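Local coordinates for putative uncharacterized protein (Staphylococcus aureus, PDB 3R2T) that is of unknown function but, as a secreted superantigen-like protein of the staphylococcal toxin family, probably acts outside the cell through its OB-fold and beta-grasp domains, at residues 153-158 with 168-173; 157-162 with 243-248; 143-148 with 176-181; 209-214 with 234-239. All blocks are in the same frame, centred on the assembly; numbering follows the deposited sequence.

Contact 1 of 4, residues 153-158 with 168-173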
loop_
_atom_site.group_PDB
_atom_site.type_symbol
_atom_site.label_atom_id
_atom_site.label_comp_id
_atom_site.label_asym_id
_atom_site.label_seq_id
_atom_site.Cartn_x
_atom_site.Cartn_y
_atom_site.Cartn_z
ATOM N N THR A 153 -22.297 -24.586 10.158
ATOM C CA THR A 153 -21.728 -25.499 9.165
ATOM C C THR A 153 -22.591 -25.549 7.905
ATOM O O THR A 153 -23.203 -26.563 7.582
ATOM C CB THR A 153 -21.523 -26.919 9.720
ATOM O OG1 THR A 153 -22.742 -27.376 10.295
ATOM C CG2 THR A 153 -20.450 -26.926 10.758
ATOM N N PRO A 154 -22.647 -24.438 7.189
ATOM C CA PRO A 154 -23.414 -24.457 5.958
ATOM C C PRO A 154 -22.709 -25.332 4.916
ATOM O O PRO A 154 -21.475 -25.457 4.941
ATOM C CB PRO A 154 -23.376 -22.996 5.519
ATOM C CG PRO A 154 -22.039 -22.490 6.076
ATOM C CD PRO A 154 -21.931 -23.164 7.397
ATOM N N ASN A 155 -23.477 -25.955 4.018
ATOM C CA ASN A 155 -22.877 -26.800 2.992
ATOM C C ASN A 155 -22.069 -25.956 2.029
ATOM O O ASN A 155 -22.451 -24.835 1.693
ATOM C CB ASN A 155 -23.924 -27.576 2.184
ATOM C CG ASN A 155 -23.285 -28.564 1.178
ATOM O OD1 ASN A 155 -22.230 -29.136 1.442
ATOM N ND2 ASN A 155 -23.939 -28.767 0.038
ATOM N N LEU A 156 -20.933 -26.508 1.625
ATOM C CA LEU A 156 -20.051 -25.901 0.645
ATOM C C LEU A 156 -20.207 -26.886 -0.521
ATOM O O LEU A 156 -19.820 -28.040 -0.409
ATOM C CB LEU A 156 -18.601 -25.862 1.115
ATOM C CG LEU A 156 -17.543 -25.490 0.062
ATOM C CD1 LEU A 156 -17.822 -24.149 -0.590
ATOM C CD2 LEU A 156 -16.154 -25.488 0.677
ATOM N N LEU A 157 -20.843 -26.462 -1.604
ATOM C CA LEU A 157 -21.023 -27.322 -2.754
ATOM C C LEU A 157 -20.026 -26.905 -3.816
ATOM O O LEU A 157 -20.031 -25.758 -4.264
ATOM C CB LEU A 157 -22.443 -27.194 -3.291
ATOM C CG LEU A 157 -22.765 -28.029 -4.528
ATOM C CD1 LEU A 157 -22.593 -29.516 -4.250
ATOM C CD2 LEU A 157 -24.199 -27.724 -4.987
ATOM N N VAL A 158 -19.168 -27.826 -4.228
ATOM C CA VAL A 158 -18.176 -27.516 -5.260
ATOM C C VAL A 158 -18.571 -28.286 -6.511
ATOM O O VAL A 158 -18.739 -29.512 -6.445
ATOM C CB VAL A 158 -16.777 -27.907 -4.816
ATOM C CG1 VAL A 158 -15.723 -27.574 -5.907
ATOM C CG2 VAL A 158 -16.455 -27.211 -3.500
ATOM N N SER A 168 -20.040 -32.933 -8.689
ATOM C CA SER A 168 -20.801 -32.205 -7.695
ATOM C C SER A 168 -20.443 -32.834 -6.349
ATOM O O SER A 168 -20.837 -33.968 -6.082
ATOM C CB SER A 168 -22.290 -32.324 -7.967
ATOM O OG SER A 168 -22.990 -31.651 -6.949
ATOM N N ILE A 169 -19.692 -32.091 -5.530
ATOM C CA ILE A 169 -19.176 -32.576 -4.246
ATOM C C ILE A 169 -19.491 -31.681 -3.032
ATOM O O ILE A 169 -19.195 -30.480 -3.040
ATOM C CB ILE A 169 -17.617 -32.744 -4.338
ATOM C CG1 ILE A 169 -17.242 -33.608 -5.558
ATOM C CG2 ILE A 169 -17.035 -33.332 -3.040
ATOM C CD1 ILE A 169 -15.736 -34.020 -5.648
ATOM N N ASP A 170 -20.080 -32.281 -1.991
ATOM C CA ASP A 170 -20.380 -31.571 -0.741
ATOM C C ASP A 170 -19.137 -31.552 0.095
ATOM O O ASP A 170 -18.615 -32.600 0.431
ATOM C CB ASP A 170 -21.463 -32.268 0.075
ATOM C CG ASP A 170 -22.812 -32.167 -0.554
ATOM O OD1 ASP A 170 -22.934 -31.418 -1.543
ATOM O OD2 ASP A 170 -23.758 -32.824 -0.053
ATOM N N GLU A 171 -18.658 -30.359 0.421
ATOM C CA GLU A 171 -17.462 -30.207 1.237
ATOM C C GLU A 171 -17.860 -29.695 2.597
ATOM O O GLU A 171 -18.733 -28.830 2.708
ATOM C CB GLU A 171 -16.492 -29.205 0.589
ATOM C CG GLU A 171 -15.783 -29.695 -0.675
ATOM C CD GLU A 171 -14.715 -30.770 -0.399
ATOM O OE1 GLU A 171 -14.272 -30.921 0.765
ATOM O OE2 GLU A 171 -14.306 -31.459 -1.355
ATOM N N PHE A 172 -17.240 -30.231 3.642
ATOM C CA PHE A 172 -17.505 -29.742 4.998
ATOM C C PHE A 172 -16.858 -28.363 5.121
ATOM O O PHE A 172 -15.738 -28.167 4.659
ATOM C CB PHE A 172 -16.928 -30.680 6.066
ATOM C CG PHE A 172 -17.133 -30.175 7.461
ATOM C CD1 PHE A 172 -18.374 -30.297 8.076
ATOM C CD2 PHE A 172 -16.094 -29.559 8.157
ATOM C CE1 PHE A 172 -18.584 -29.823 9.362
ATOM C CE2 PHE A 172 -16.292 -29.076 9.450
ATOM C CZ PHE A 172 -17.539 -29.209 10.054
ATOM N N PHE A 173 -17.563 -27.406 5.709
ATOM C CA PHE A 173 -17.024 -26.068 5.898
ATOM C C PHE A 173 -17.624 -25.567 7.193
ATOM O O PHE A 173 -18.792 -25.818 7.472
ATOM C CB PHE A 173 -17.420 -25.154 4.739
ATOM C CG PHE A 173 -16.637 -23.869 4.673
ATOM C CD1 PHE A 173 -17.205 -22.660 5.044
ATOM C CD2 PHE A 173 -15.315 -23.877 4.231
ATOM C CE1 PHE A 173 -16.470 -21.482 4.965
ATOM C CE2 PHE A 173 -14.570 -22.709 4.154
ATOM C CZ PHE A 173 -15.127 -21.521 4.515
HETATM O O HOH W 1 -20.229 -28.139 5.472
HETATM O O HOH W 2 -20.910 -29.853 3.434
#
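Phe173, Leu156 and Glu171 bury the most surface where residues 153-158 run antiparallel to residues 168-173. Leu156 faces Glu171 as a hydrogen-bonded pair: Glu171 N reaches Leu156 O at 2.7 Å, nearly straight at 174°, whereas the return bond from Leu156 N to Glu171 O is weak. Two residues along, Val158 and Ile169 exchange two straight N-to-O bonds. Beyond Glu171 the strand ends, and Phe173 meets Leu156 through the CB atoms, 3.9 Å apart. With CG of Phe173 anti to its own N (chi1 -166°), the ring leads off toward Ile189 of helix 182-197, and Leu156 CD2 comes up obliquely to it, also touching Glu171 CB at 3.7 Å. Glu171 lays CG against Val158 CG2, then bends at chi2 to carry its carboxylate to Lys196 and Tyr197 of the same helix. The other face is mixed, with Leu157 CD1 lying 3.3 Å from Asp170 OD1. Where the backbones separate, a water accepts from Phe173 N (2.8 Å) and lies within hydrogen-bonding distance of Pro154 O and Glu171 O. On the face of Leu156 and Val158 the one carboxylate, that of Glu171, is paired with a lysine and a tyrosine, which would be expected to stabilise its charged form.

Contact 2 of 4, residues 157-162 with 243-248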
loop_
_atom_site.group_PDB
_atom_site.type_symbol
_atom_site.label_atom_id
_atom_site.label_comp_id
_atom_site.label_asym_id
_atom_site.label_seq_id
_atom_site.Cartn_x
_atom_site.Cartn_y
_atom_site.Cartn_z
ATOM N N LEU A 157 -20.843 -26.462 -1.604
ATOM C CA LEU A 157 -21.023 -27.322 -2.754
ATOM C C LEU A 157 -20.026 -26.905 -3.816
ATOM O O LEU A 157 -20.031 -25.758 -4.264
ATOM C CB LEU A 157 -22.443 -27.194 -3.291
ATOM C CG LEU A 157 -22.765 -28.029 -4.528
ATOM C CD1 LEU A 157 -22.593 -29.516 -4.250
ATOM C CD2 LEU A 157 -24.199 -27.724 -4.987
ATOM N N VAL A 158 -19.168 -27.826 -4.228
ATOM C CA VAL A 158 -18.176 -27.516 -5.260
ATOM C C VAL A 158 -18.571 -28.286 -6.511
ATOM O O VAL A 158 -18.739 -29.512 -6.445
ATOM C CB VAL A 158 -16.777 -27.907 -4.816
ATOM C CG1 VAL A 158 -15.723 -27.574 -5.907
ATOM C CG2 VAL A 158 -16.455 -27.211 -3.500
ATOM N N LYS A 159 -18.704 -27.563 -7.631
ATOM C CA LYS A 159 -19.123 -28.143 -8.892
ATOM C C LYS A 159 -18.365 -27.702 -10.141
ATOM O O LYS A 159 -17.726 -26.648 -10.189
ATOM C CB LYS A 159 -20.577 -27.809 -9.174
ATOM C CG LYS A 159 -21.525 -28.161 -8.106
ATOM C CD LYS A 159 -22.956 -28.091 -8.640
ATOM C CE LYS A 159 -23.302 -26.739 -9.221
ATOM N NZ LYS A 159 -24.677 -26.753 -9.774
ATOM N N LYS A 160 -18.478 -28.571 -11.136
ATOM C CA LYS A 160 -17.949 -28.398 -12.472
ATOM C C LYS A 160 -18.997 -29.097 -13.326
ATOM O O LYS A 160 -19.263 -30.287 -13.134
ATOM C CB LYS A 160 -16.583 -29.049 -12.619
ATOM C CG LYS A 160 -15.969 -28.852 -13.974
ATOM C CD LYS A 160 -14.578 -29.425 -14.006
ATOM C CE LYS A 160 -13.948 -29.304 -15.386
ATOM N NZ LYS A 160 -12.628 -29.989 -15.405
ATOM N N ILE A 161 -19.606 -28.356 -14.249
ATOM C CA ILE A 161 -20.650 -28.912 -15.114
ATOM C C ILE A 161 -20.137 -29.146 -16.516
ATOM O O ILE A 161 -20.663 -28.583 -17.471
ATOM C CB ILE A 161 -21.840 -27.964 -15.241
ATOM C CG1 ILE A 161 -21.451 -26.770 -16.115
ATOM C CG2 ILE A 161 -22.339 -27.544 -13.860
ATOM C CD1 ILE A 161 -22.588 -25.825 -16.412
ATOM N N ASP A 162 -19.115 -29.979 -16.639
ATOM C CA ASP A 162 -18.533 -30.286 -17.930
ATOM C C ASP A 162 -19.083 -31.662 -18.342
ATOM O O ASP A 162 -19.131 -32.585 -17.528
ATOM C CB ASP A 162 -17.013 -30.286 -17.805
ATOM C CG ASP A 162 -16.318 -30.239 -19.138
ATOM O OD1 ASP A 162 -17.003 -30.142 -20.174
ATOM O OD2 ASP A 162 -15.071 -30.288 -19.147
ATOM N N ASN A 243 -26.128 -21.296 2.249
ATOM C CA ASN A 243 -25.187 -22.245 1.638
ATOM C C ASN A 243 -24.141 -21.493 0.846
ATOM O O ASN A 243 -24.236 -20.266 0.668
ATOM C CB ASN A 243 -25.911 -23.300 0.762
ATOM C CG ASN A 243 -26.697 -22.680 -0.377
ATOM O OD1 ASN A 243 -26.136 -22.030 -1.252
ATOM N ND2 ASN A 243 -28.012 -22.889 -0.374
ATOM N N ILE A 244 -23.135 -22.213 0.387
ATOM C CA ILE A 244 -22.071 -21.620 -0.403
ATOM C C ILE A 244 -21.846 -22.563 -1.574
ATOM O O ILE A 244 -21.752 -23.778 -1.382
ATOM C CB ILE A 244 -20.798 -21.493 0.423
ATOM C CG1 ILE A 244 -21.085 -20.682 1.713
ATOM C CG2 ILE A 244 -19.665 -20.861 -0.409
ATOM C CD1 ILE A 244 -19.985 -20.717 2.729
ATOM N N GLU A 245 -21.779 -22.016 -2.780
ATOM C CA GLU A 245 -21.589 -22.816 -3.957
ATOM C C GLU A 245 -20.422 -22.301 -4.798
ATOM O O GLU A 245 -20.278 -21.095 -5.035
ATOM C CB GLU A 245 -22.872 -22.845 -4.799
ATOM C CG GLU A 245 -22.718 -23.598 -6.116
ATOM C CD GLU A 245 -24.041 -23.759 -6.885
ATOM O OE1 GLU A 245 -24.012 -23.796 -8.134
ATOM O OE2 GLU A 245 -25.108 -23.825 -6.240
ATOM N N VAL A 246 -19.579 -23.220 -5.222
ATOM C CA VAL A 246 -18.459 -22.889 -6.073
ATOM C C VAL A 246 -18.661 -23.558 -7.426
ATOM O O VAL A 246 -19.027 -24.739 -7.477
ATOM C CB VAL A 246 -17.138 -23.401 -5.448
ATOM C CG1 VAL A 246 -15.980 -23.236 -6.411
ATOM C CG2 VAL A 246 -16.867 -22.699 -4.131
ATOM N N ASN A 247 -18.468 -22.800 -8.505
ATOM C CA ASN A 247 -18.530 -23.339 -9.860
ATOM C C ASN A 247 -17.158 -23.161 -10.513
ATOM O O ASN A 247 -16.691 -22.039 -10.708
ATOM C CB ASN A 247 -19.654 -22.707 -10.674
ATOM C CG ASN A 247 -20.995 -23.360 -10.393
ATOM O OD1 ASN A 247 -21.293 -24.415 -10.944
ATOM N ND2 ASN A 247 -21.808 -22.739 -9.552
ATOM N N LEU A 248 -16.506 -24.278 -10.808
ATOM C CA LEU A 248 -15.189 -24.265 -11.424
ATOM C C LEU A 248 -15.284 -24.438 -12.930
ATOM O O LEU A 248 -16.157 -25.163 -13.426
ATOM C CB LEU A 248 -14.336 -25.402 -10.863
ATOM C CG LEU A 248 -14.104 -25.417 -9.355
ATOM C CD1 LEU A 248 -13.334 -26.677 -8.956
ATOM C CD2 LEU A 248 -13.366 -24.159 -8.911
#
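Leu157, Lys159, Val246 and Leu248 join two parallel strands, residues 157-160 and 243-248, through a regular ladder of backbone bonds. Leu157 N donates to Ile244 O and Leu157 O accepts Val246 N, each bond 2.8 Å long; Lys159 repeats the pattern two residues on, its N meeting Val246 O at 2.8 Å and its O receiving Leu248 N at 2.7 Å. CA-H...O contacts from Glu245 and Asn247 to the same two carbonyl oxygens, Leu157 O and Lys159 O, supplement the ladder.

One face carries Lys159, Glu245 and Asn247 together with Leu157, which lies beside Glu245 and points the same way. Lys159 kinks at chi3 (-57°), which brings CE to 3.2 Å from Glu245 OE1 and NZ into a salt bridge with that same oxygen at 3.4 Å. Asn247 ND2 also donates to Glu245 OE1, on its anti side, so two groups hold this carboxylate oxygen, while Asn247 OD1 rests beside Lys159 CE.

Apolar packing fills the other face, where Val158 CG1 meets Leu248 CD1 at 4.0 Å and Val158 CG2 approaches Val246 CB. Tyr197 and Leu193 of helix 182-197 cover these residues. A parallel pairing of the first strand with the last, at the centre of a mixed sheet backed by a helix, is the hallmark of the beta-grasp fold.

Contact 3 of 4, residues 143-148 with 176-181; sequences NVKSIF and QKEEVS
The side-chain amide of Asn143 and the carboxylate of Glu178 lie stacked, their planes only 13° apart, so that each polar group covers one face of the other. At the edge of the amide, Asn143 ND2 donates within its own plane to Gln176 O at 3.0 Å. Asn143 OD1 accepts Glu178 N at 2.9 Å, in a bond of 169° whose donor is tilted from the carbonyl plane. The two bonds grip the backbone of residues 176-178 on either side of Lys177. A water 2.8 Å from Asn143 OD1 accepts from Glu179 N and extends the link.

The carboxylate answers in kind. CG of Glu178 is anti to the carbonyl carbon (chi1 -61°) and the chain runs out extended, which sets the carboxylate beside two successive peptide N-H groups. At its edge, Lys145 N is bound at 2.9 Å through the syn lone pair of Glu178 OE1; Val144 N instead comes over the face turned to Asn143, reaching Glu178 OE2 at 3.0 Å. Both oxygens are therefore engaged, which would be expected to favour the ionised form. Ile147 CD1 also touches Gln176 CB at 4.0 Å.

Lys177 turns the other way, forming a salt bridge with Asp119 and a hydrogen bond with Thr140. The result is a reciprocal side-chain-to-backbone pairing of two loops: it ties the segment leaving strand 133-141 of the OB-fold part to the entry of strand 179-181, in the two-domain architecture of staphylococcal toxins and their superantigen-like relatives.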
loop_
_atom_site.group_PDB
_atom_site.type_symbol
_atom_site.label_atom_id
_atom_site.label_comp_id
_atom_site.label_asym_id
_atom_site.label_seq_id
_atom_site.Cartn_x
_atom_site.Cartn_y
_atom_site.Cartn_z
ATOM N N ASN A 143 -17.084 -12.713 18.844
ATOM C CA ASN A 143 -18.269 -13.448 19.245
ATOM C C ASN A 143 -18.796 -13.043 20.602
ATOM O O ASN A 143 -18.028 -12.834 21.529
ATOM C CB ASN A 143 -17.968 -14.938 19.308
ATOM C CG ASN A 143 -17.874 -15.560 17.950
ATOM O OD1 ASN A 143 -18.086 -14.900 16.938
ATOM N ND2 ASN A 143 -17.577 -16.848 17.917
ATOM N N VAL A 144 -20.111 -12.949 20.697
ATOM C CA VAL A 144 -20.795 -12.635 21.946
ATOM C C VAL A 144 -21.083 -13.943 22.686
ATOM O O VAL A 144 -21.065 -13.983 23.921
ATOM C CB VAL A 144 -22.132 -11.914 21.672
ATOM C CG1 VAL A 144 -23.036 -11.922 22.912
ATOM C CG2 VAL A 144 -21.879 -10.499 21.154
ATOM N N LYS A 145 -21.378 -15.005 21.928
ATOM C CA LYS A 145 -21.677 -16.315 22.512
ATOM C C LYS A 145 -20.471 -17.234 22.455
ATOM O O LYS A 145 -19.454 -16.899 21.870
ATOM C CB LYS A 145 -22.885 -16.953 21.822
ATOM C CG LYS A 145 -24.156 -16.192 22.101
ATOM C CD LYS A 145 -25.375 -16.713 21.354
ATOM C CE LYS A 145 -26.619 -15.895 21.768
ATOM N NZ LYS A 145 -27.872 -16.337 21.078
ATOM N N SER A 146 -20.601 -18.392 23.088
ATOM C CA SER A 146 -19.538 -19.365 23.132
ATOM C C SER A 146 -19.426 -20.053 21.791
ATOM O O SER A 146 -20.403 -20.139 21.036
ATOM C CB SER A 146 -19.796 -20.396 24.228
ATOM O OG SER A 146 -20.973 -21.146 23.965
ATOM N N ILE A 147 -18.219 -20.530 21.509
ATOM C CA ILE A 147 -17.885 -21.205 20.260
ATOM C C ILE A 147 -18.928 -22.217 19.732
ATOM O O ILE A 147 -19.271 -22.186 18.555
ATOM C CB ILE A 147 -16.509 -21.925 20.402
ATOM C CG1 ILE A 147 -16.041 -22.492 19.056
ATOM C CG2 ILE A 147 -16.565 -22.994 21.500
ATOM C CD1 ILE A 147 -15.722 -21.417 18.069
ATOM N N PHE A 148 -19.436 -23.107 20.580
ATOM C CA PHE A 148 -20.389 -24.087 20.085
ATOM C C PHE A 148 -21.815 -23.578 19.936
ATOM O O PHE A 148 -22.627 -24.214 19.267
ATOM C CB PHE A 148 -20.286 -25.392 20.857
ATOM C CG PHE A 148 -18.985 -26.074 20.634
ATOM C CD1 PHE A 148 -18.765 -26.777 19.462
ATOM C CD2 PHE A 148 -17.953 -25.965 21.556
ATOM C CE1 PHE A 148 -17.542 -27.381 19.210
ATOM C CE2 PHE A 148 -16.727 -26.578 21.316
ATOM C CZ PHE A 148 -16.524 -27.292 20.140
ATOM N N GLN A 176 -16.457 -20.228 12.430
ATOM C CA GLN A 176 -16.367 -20.037 13.880
ATOM C C GLN A 176 -16.958 -18.713 14.409
ATOM O O GLN A 176 -17.441 -18.644 15.549
ATOM C CB GLN A 176 -14.911 -20.219 14.365
ATOM C CG GLN A 176 -13.719 -19.982 13.348
ATOM C CD GLN A 176 -13.754 -18.692 12.503
ATOM O OE1 GLN A 176 -14.767 -18.376 11.842
ATOM N NE2 GLN A 176 -12.611 -17.980 12.463
ATOM N N LYS A 177 -16.959 -17.688 13.572
ATOM C CA LYS A 177 -17.423 -16.372 13.968
ATOM C C LYS A 177 -18.872 -16.040 13.597
ATOM O O LYS A 177 -19.347 -16.431 12.539
ATOM C CB LYS A 177 -16.518 -15.328 13.319
ATOM C CG LYS A 177 -15.048 -15.433 13.725
ATOM C CD LYS A 177 -14.200 -14.449 12.888
ATOM C CE LYS A 177 -14.175 -13.051 13.431
ATOM N NZ LYS A 177 -15.411 -12.470 13.996
ATOM N N GLU A 178 -19.537 -15.295 14.478
ATOM C CA GLU A 178 -20.918 -14.822 14.268
ATOM C C GLU A 178 -20.917 -13.785 13.150
ATOM O O GLU A 178 -21.830 -13.730 12.300
ATOM C CB GLU A 178 -21.443 -14.181 15.541
ATOM C CG GLU A 178 -21.487 -15.165 16.702
ATOM C CD GLU A 178 -21.656 -14.514 18.070
ATOM O OE1 GLU A 178 -21.696 -15.278 19.059
ATOM O OE2 GLU A 178 -21.725 -13.263 18.165
ATOM N N GLU A 179 -19.871 -12.964 13.163
ATOM C CA GLU A 179 -19.673 -11.948 12.155
ATOM C C GLU A 179 -18.352 -12.310 11.461
ATOM O O GLU A 179 -17.298 -12.328 12.096
ATOM C CB GLU A 179 -19.595 -10.568 12.811
ATOM C CG GLU A 179 -19.491 -9.421 11.795
ATOM C CD GLU A 179 -19.405 -8.018 12.438
ATOM O OE1 GLU A 179 -18.281 -7.583 12.790
ATOM O OE2 GLU A 179 -20.466 -7.343 12.525
ATOM N N VAL A 180 -18.408 -12.586 10.170
ATOM C CA VAL A 180 -17.239 -12.979 9.424
ATOM C C VAL A 180 -17.040 -12.077 8.183
ATOM O O VAL A 180 -17.994 -11.745 7.476
ATOM C CB VAL A 180 -17.368 -14.458 9.021
ATOM C CG1 VAL A 180 -18.460 -14.627 8.021
ATOM C CG2 VAL A 180 -16.043 -15.018 8.490
ATOM N N SER A 181 -15.796 -11.667 7.934
ATOM C CA SER A 181 -15.504 -10.806 6.788
ATOM C C SER A 181 -15.526 -11.640 5.521
ATOM O O SER A 181 -15.244 -12.825 5.551
ATOM C CB SER A 181 -14.124 -10.130 6.940
ATOM O OG SER A 181 -13.049 -11.085 6.889
HETATM O O HOH W 3 -17.820 -12.619 15.295
#

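Contact 4 of 4, residues 209-214 with 234-239; sequences IVINMK and DVINSE
Three successive bends fold Met213 back on itself: CG lies beside the backbone N (chi1 -50°), and turns at chi2 and chi3 swing the methyl toward Ile236. The terminal CE thereby settles 3.6 Å from Ile236 CG2, with SD behind it at 4.0 Å. Lys214, by contrast, is extended beyond CG and sends its ammonium group straight across to Glu239, whose own chain is bent at chi2 (-83°) so that the carboxylate comes back to meet it.

Lys214 NZ has two acceptors on one residue. It forms a salt bridge with Glu239 OE2 at 3.0 Å, approaching from above the carboxylate plane, and a hydrogen bond with the backbone Glu239 O at 3.1 Å. Ile211 adds a looser touch, its CD1 lying 4.3 Å from Ile236 CD1. Leu185 of helix 182-197 touches Ile211 and Ile236, while Tyr219 and Ile241 border Met213 and Ile236.

The axes of strands 209-213 and 235-237 come no nearer than 9.9 Å, and no backbone-to-backbone bonds link them. Buried aliphatic packing and a surface ion pair, its lysine exposed and its glutamate partly so, therefore share the work, and solvent would be expected to weaken the electrostatic part.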
loop_
_atom_site.group_PDB
_atom_site.type_symbol
_atom_site.label_atom_id
_atom_site.label_comp_id
_atom_site.label_asym_id
_atom_site.label_seq_id
_atom_site.Cartn_x
_atom_site.Cartn_y
_atom_site.Cartn_z
ATOM N N ILE A 209 -17.431 -18.060 -6.640
ATOM C CA ILE A 209 -17.886 -18.500 -5.346
ATOM C C ILE A 209 -19.141 -17.694 -5.129
ATOM O O ILE A 209 -19.119 -16.474 -5.311
ATOM C CB ILE A 209 -16.906 -18.137 -4.212
ATOM C CG1 ILE A 209 -15.505 -18.668 -4.490
ATOM C CG2 ILE A 209 -17.447 -18.622 -2.829
ATOM C CD1 ILE A 209 -14.473 -18.120 -3.509
ATOM N N VAL A 210 -20.228 -18.361 -4.745
ATOM C CA VAL A 210 -21.491 -17.685 -4.475
ATOM C C VAL A 210 -21.937 -18.022 -3.063
ATOM O O VAL A 210 -22.124 -19.197 -2.725
ATOM C CB VAL A 210 -22.602 -18.129 -5.440
ATOM C CG1 VAL A 210 -23.954 -17.493 -5.053
ATOM C CG2 VAL A 210 -22.247 -17.772 -6.846
ATOM N N ILE A 211 -22.113 -16.992 -2.242
ATOM C CA ILE A 211 -22.567 -17.166 -0.868
ATOM C C ILE A 211 -24.048 -16.800 -0.863
ATOM O O ILE A 211 -24.408 -15.663 -1.148
ATOM C CB ILE A 211 -21.763 -16.272 0.095
ATOM C CG1 ILE A 211 -20.268 -16.644 0.035
ATOM C CG2 ILE A 211 -22.285 -16.397 1.539
ATOM C CD1 ILE A 211 -19.333 -15.626 0.694
ATOM N N ASN A 212 -24.909 -17.767 -0.574
ATOM C CA ASN A 212 -26.345 -17.530 -0.550
ATOM C C ASN A 212 -26.825 -17.316 0.878
ATOM O O ASN A 212 -26.491 -18.107 1.749
ATOM C CB ASN A 212 -27.079 -18.709 -1.208
ATOM C CG ASN A 212 -26.868 -18.760 -2.709
ATOM O OD1 ASN A 212 -27.162 -17.798 -3.409
ATOM N ND2 ASN A 212 -26.382 -19.894 -3.214
ATOM N N MET A 213 -27.593 -16.247 1.099
ATOM C CA MET A 213 -28.119 -15.880 2.420
ATOM C C MET A 213 -29.571 -16.333 2.571
ATOM O O MET A 213 -30.246 -16.572 1.588
ATOM C CB MET A 213 -28.049 -14.367 2.591
ATOM C CG MET A 213 -26.674 -13.747 2.252
ATOM S SD MET A 213 -25.334 -14.433 3.238
ATOM C CE MET A 213 -25.883 -13.881 4.872
ATOM N N LYS A 214 -30.046 -16.453 3.803
ATOM C CA LYS A 214 -31.415 -16.893 4.049
ATOM C C LYS A 214 -32.444 -15.935 3.484
ATOM O O LYS A 214 -33.490 -16.368 3.094
ATOM C CB LYS A 214 -31.671 -17.180 5.536
ATOM C CG LYS A 214 -30.871 -18.382 6.038
ATOM C CD LYS A 214 -31.115 -18.678 7.501
ATOM C CE LYS A 214 -30.253 -19.847 7.973
ATOM N NZ LYS A 214 -30.339 -20.003 9.472
ATOM N N ASP A 234 -16.260 -5.949 3.930
ATOM C CA ASP A 234 -17.678 -6.374 4.021
ATOM C C ASP A 234 -17.811 -7.489 5.044
ATOM O O ASP A 234 -17.022 -8.420 5.052
ATOM C CB ASP A 234 -18.237 -6.859 2.681
ATOM C CG ASP A 234 -18.427 -5.740 1.668
ATOM O OD1 ASP A 234 -17.924 -4.610 1.867
ATOM O OD2 ASP A 234 -19.097 -6.003 0.643
ATOM N N VAL A 235 -18.825 -7.394 5.896
ATOM C CA VAL A 235 -19.018 -8.359 6.958
ATOM C C VAL A 235 -20.358 -9.034 6.789
ATOM O O VAL A 235 -21.348 -8.396 6.436
ATOM C CB VAL A 235 -18.920 -7.683 8.358
ATOM C CG1 VAL A 235 -17.565 -6.973 8.514
ATOM C CG2 VAL A 235 -20.076 -6.663 8.587
ATOM N N ILE A 236 -20.371 -10.335 7.063
ATOM C CA ILE A 236 -21.546 -11.173 6.932
ATOM C C ILE A 236 -21.928 -11.885 8.240
ATOM O O ILE A 236 -21.059 -12.411 8.966
ATOM C CB ILE A 236 -21.247 -12.246 5.871
ATOM C CG1 ILE A 236 -20.813 -11.578 4.555
ATOM C CG2 ILE A 236 -22.439 -13.127 5.637
ATOM C CD1 ILE A 236 -20.333 -12.584 3.513
ATOM N N ASN A 237 -23.225 -11.891 8.537
ATOM C CA ASN A 237 -23.782 -12.594 9.705
ATOM C C ASN A 237 -23.826 -14.092 9.361
ATOM O O ASN A 237 -24.698 -14.539 8.624
ATOM C CB ASN A 237 -25.185 -12.046 10.015
ATOM C CG ASN A 237 -25.869 -12.778 11.143
ATOM O OD1 ASN A 237 -25.413 -13.828 11.573
ATOM N ND2 ASN A 237 -26.989 -12.227 11.622
ATOM N N SER A 238 -22.873 -14.859 9.893
ATOM C CA SER A 238 -22.754 -16.282 9.585
ATOM C C SER A 238 -24.026 -17.098 9.821
ATOM O O SER A 238 -24.273 -18.057 9.111
ATOM C CB SER A 238 -21.567 -16.915 10.328
ATOM O OG SER A 238 -21.741 -16.848 11.726
ATOM N N GLU A 239 -24.829 -16.721 10.802
ATOM C CA GLU A 239 -26.068 -17.443 11.059
ATOM C C GLU A 239 -27.023 -17.326 9.857
ATOM O O GLU A 239 -27.839 -18.210 9.604
ATOM C CB GLU A 239 -26.713 -16.918 12.339
ATOM C CG GLU A 239 -27.972 -17.655 12.784
ATOM C CD GLU A 239 -29.222 -17.191 12.086
ATOM O OE1 GLU A 239 -29.351 -15.961 11.866
ATOM O OE2 GLU A 239 -30.093 -18.047 11.796
#

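Overall arrangement
Contacts 1 and 2 illustrate how one strand serves two neighbours: both use strand 156-160, share Leu157 and Val158, and have centres about 9 Å apart. Contact 4 continues the same sheet, since strand 207-213 flanks strand 241-248, and Glu245 O of contact 2 lies 2.7 Å from Val210 N. Its other segment, 234-239, belongs to a separate two-strand sheet with 179-181, where Val180 O of contact 3 is 2.8 Å from Ile236 N. Contact 3 thus touches contact 4, one segment of which lies in the main sheet, while its centre stays about 26 Å from that of contact 2. Along the chain, contact 1 is nested within the loop closed by contact 3.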